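Local coordinates for N-Acetyltransferase, PseH (Campylobacter jejuni subsp. jejuni PT14, PDB 4XPL), which is an N-acetyltransferase that probably acetylates the 4-amino group of a UDP-linked amino sugar, the third step of pseudaminic acid biosynthesis, at residues T140-D145 against Y150-Q155. The protein carries 8 engineered substitutions. Sequence-based numbering, arbitrary orientation.
Engineered in segment 150-155: Y150 (natural residue His), V151 (natural residue Ile), Y152 (natural residue Cys).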
loop_
_atom_site.group_PDB
_atom_site.type_symbol
_atom_site.label_atom_id
_atom_site.label_comp_id
_atom_site.label_asym_id
_atom_site.label_seq_id
_atom_site.Cartn_x
_atom_site.Cartn_y
_atom_site.Cartn_z
ATOM N N THR A 140 14.341 9.560 0.682
ATOM C CA THR A 140 15.222 10.350 -0.138
ATOM C C THR A 140 15.093 9.870 -1.598
ATOM O O THR A 140 14.965 8.680 -1.871
ATOM C CB THR A 140 16.661 10.378 0.451
ATOM O OG1 THR A 140 17.190 9.067 0.561
ATOM C CG2 THR A 140 16.670 10.973 1.866
ATOM N N ILE A 141 15.054 10.831 -2.527
ATOM C CA ILE A 141 14.997 10.541 -3.953
ATOM C C ILE A 141 16.376 10.060 -4.394
ATOM O O ILE A 141 17.342 10.817 -4.337
ATOM C CB ILE A 141 14.612 11.781 -4.781
ATOM C CG1 ILE A 141 13.215 12.286 -4.438
ATOM C CG2 ILE A 141 14.693 11.482 -6.306
ATOM C CD1 ILE A 141 12.986 13.706 -5.025
ATOM N N TYR A 142 16.457 8.820 -4.874
ATOM C CA TYR A 142 17.744 8.258 -5.354
ATOM C C TYR A 142 17.855 8.037 -6.886
ATOM O O TYR A 142 18.935 7.679 -7.395
ATOM C CB TYR A 142 18.036 6.937 -4.644
ATOM C CG TYR A 142 17.202 5.762 -5.100
ATOM C CD1 TYR A 142 15.932 5.564 -4.593
ATOM C CD2 TYR A 142 17.686 4.853 -6.063
ATOM C CE1 TYR A 142 15.157 4.491 -4.993
ATOM C CE2 TYR A 142 16.896 3.760 -6.477
ATOM C CZ TYR A 142 15.653 3.585 -5.907
ATOM O OH TYR A 142 14.848 2.564 -6.277
ATOM N N ASP A 143 16.746 8.223 -7.604
ATOM C CA ASP A 143 16.730 8.095 -9.063
ATOM C C ASP A 143 15.467 8.742 -9.596
ATOM O O ASP A 143 14.549 9.049 -8.852
ATOM C CB ASP A 143 16.768 6.625 -9.499
ATOM C CG ASP A 143 17.595 6.387 -10.753
ATOM O OD1 ASP A 143 17.760 7.297 -11.627
ATOM O OD2 ASP A 143 18.090 5.243 -10.851
ATOM N N GLU A 144 15.458 8.913 -10.903
ATOM C CA GLU A 144 14.439 9.645 -11.624
ATOM C C GLU A 144 14.558 9.237 -13.080
ATOM O O GLU A 144 15.667 9.177 -13.600
ATOM C CB GLU A 144 14.711 11.141 -11.499
ATOM C CG GLU A 144 13.986 12.019 -12.523
ATOM C CD GLU A 144 14.284 13.517 -12.362
ATOM O OE1 GLU A 144 15.185 13.865 -11.566
ATOM O OE2 GLU A 144 13.606 14.331 -13.031
ATOM N N ASP A 145 13.433 8.949 -13.723
ATOM C CA ASP A 145 13.408 8.800 -15.177
ATOM C C ASP A 145 12.343 9.744 -15.759
ATOM O O ASP A 145 11.979 10.725 -15.103
ATOM C CB ASP A 145 13.228 7.331 -15.576
ATOM C CG ASP A 145 11.947 6.726 -15.061
ATOM O OD1 ASP A 145 10.950 7.459 -14.817
ATOM O OD2 ASP A 145 11.947 5.491 -14.902
ATOM N N TYR A 150 12.131 7.988 -7.816
ATOM C CA TYR A 150 12.325 6.739 -7.073
ATOM C C TYR A 150 12.859 7.125 -5.696
ATOM O O TYR A 150 13.842 7.880 -5.613
ATOM C CB TYR A 150 13.350 5.838 -7.811
ATOM C CG TYR A 150 12.875 5.356 -9.155
ATOM C CD1 TYR A 150 13.032 6.142 -10.287
ATOM C CD2 TYR A 150 12.271 4.100 -9.299
ATOM C CE1 TYR A 150 12.576 5.716 -11.536
ATOM C CE2 TYR A 150 11.815 3.658 -10.535
ATOM C CZ TYR A 150 11.960 4.482 -11.649
ATOM O OH TYR A 150 11.509 4.051 -12.876
ATOM N N VAL A 151 12.208 6.644 -4.620
ATOM C CA VAL A 151 12.613 7.003 -3.262
ATOM C C VAL A 151 12.926 5.787 -2.417
ATOM O O VAL A 151 12.463 4.652 -2.700
ATOM C CB VAL A 151 11.528 7.883 -2.518
ATOM C CG1 VAL A 151 11.306 9.165 -3.258
ATOM C CG2 VAL A 151 10.227 7.132 -2.348
ATOM N N TYR A 152 13.755 5.996 -1.402
ATOM C CA TYR A 152 14.077 4.934 -0.484
ATOM C C TYR A 152 14.218 5.438 0.950
ATOM O O TYR A 152 14.503 6.606 1.191
ATOM C CB TYR A 152 15.373 4.204 -0.880
ATOM C CG TYR A 152 16.630 4.908 -0.424
ATOM C CD1 TYR A 152 17.175 5.960 -1.156
ATOM C CD2 TYR A 152 17.265 4.551 0.766
ATOM C CE1 TYR A 152 18.322 6.623 -0.723
ATOM C CE2 TYR A 152 18.413 5.213 1.195
ATOM C CZ TYR A 152 18.919 6.253 0.459
ATOM O OH TYR A 152 20.059 6.901 0.880
ATOM N N LEU A 153 14.033 4.499 1.874
ATOM C CA LEU A 153 14.285 4.669 3.293
ATOM C C LEU A 153 14.959 3.394 3.806
ATOM O O LEU A 153 14.438 2.289 3.571
ATOM C CB LEU A 153 12.958 4.869 4.030
ATOM C CG LEU A 153 13.040 5.106 5.539
ATOM C CD1 LEU A 153 13.708 6.454 5.850
ATOM C CD2 LEU A 153 11.665 5.007 6.195
ATOM N N LYS A 154 16.107 3.548 4.471
ATOM C CA LYS A 154 16.848 2.420 5.067
ATOM C C LYS A 154 16.775 2.465 6.579
ATOM O O LYS A 154 16.876 3.531 7.175
ATOM C CB LYS A 154 18.337 2.434 4.696
ATOM C CG LYS A 154 18.634 1.972 3.330
ATOM C CD LYS A 154 20.021 1.340 3.236
ATOM C CE LYS A 154 20.501 1.291 1.782
ATOM N NZ LYS A 154 19.458 0.751 0.852
ATOM N N GLN A 155 16.622 1.292 7.189
ATOM C CA GLN A 155 16.522 1.168 8.637
ATOM C C GLN A 155 17.872 1.424 9.295
ATOM O O GLN A 155 17.941 2.028 10.373
ATOM C CB GLN A 155 16.045 -0.242 8.991
ATOM C CG GLN A 155 15.803 -0.478 10.471
ATOM C CD GLN A 155 15.007 -1.750 10.737
ATOM O OE1 GLN A 155 15.026 -2.706 9.947
ATOM N NE2 GLN A 155 14.306 -1.770 11.854
HETATM O O HOH W 1 16.177 7.961 3.146
#
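The ring of Y142 lies against Y150 and Y152, both engineered; the Y142 ring, the Y152 ring and CB of Y150 form the apolar centre of an antiparallel hairpin. CB of Y150 sits over one face of the Y142 ring in a CH-pi contact, 4.0 Å from its centroid. CD1 of Y142 meets CD1 of Y152 at 3.7 Å, the planes steeply inclined at 78°. Y142 swings its CG between its own backbone N and carbonyl carbon (chi1 74°), which turns the broad ring back over the partner strand. On the other face of the sheet I141, whose branched chain fits a non-hydrogen-bonded position, touches the engineered V151, CG1 to CG1 at 3.8 Å.

T140 and Y152 are a hydrogen-bonded pair, their backbones joined in both directions. Beyond it, Y142 N and D143 O both bond to Y150, to its O (2.9 Å) and N (2.8 Å): a classic beta bulge, in which Y142 and D143 together face the single residue Y150.

At the polar edge, a water accepts from OG1 of T140 and donates to O of Y152, a bridge the small hydroxyl can make beside a ring. At the opposite end the hydroxyl OH of Y150 donates to OD2 of D145 (2.5 Å), meeting it from above the carboxylate plane, while OD1 of D145 accepts hydrogen bonds from the N atoms of D147 and F148 in the connection between the strands.

Strand 140-144 is an edge strand of the GNAT sheet; strand 148-154 lies between it and strand 118-124. K125, just after strand 118-124, forms a salt bridge with OE2 of E144, and L153 packs on helix 99-114.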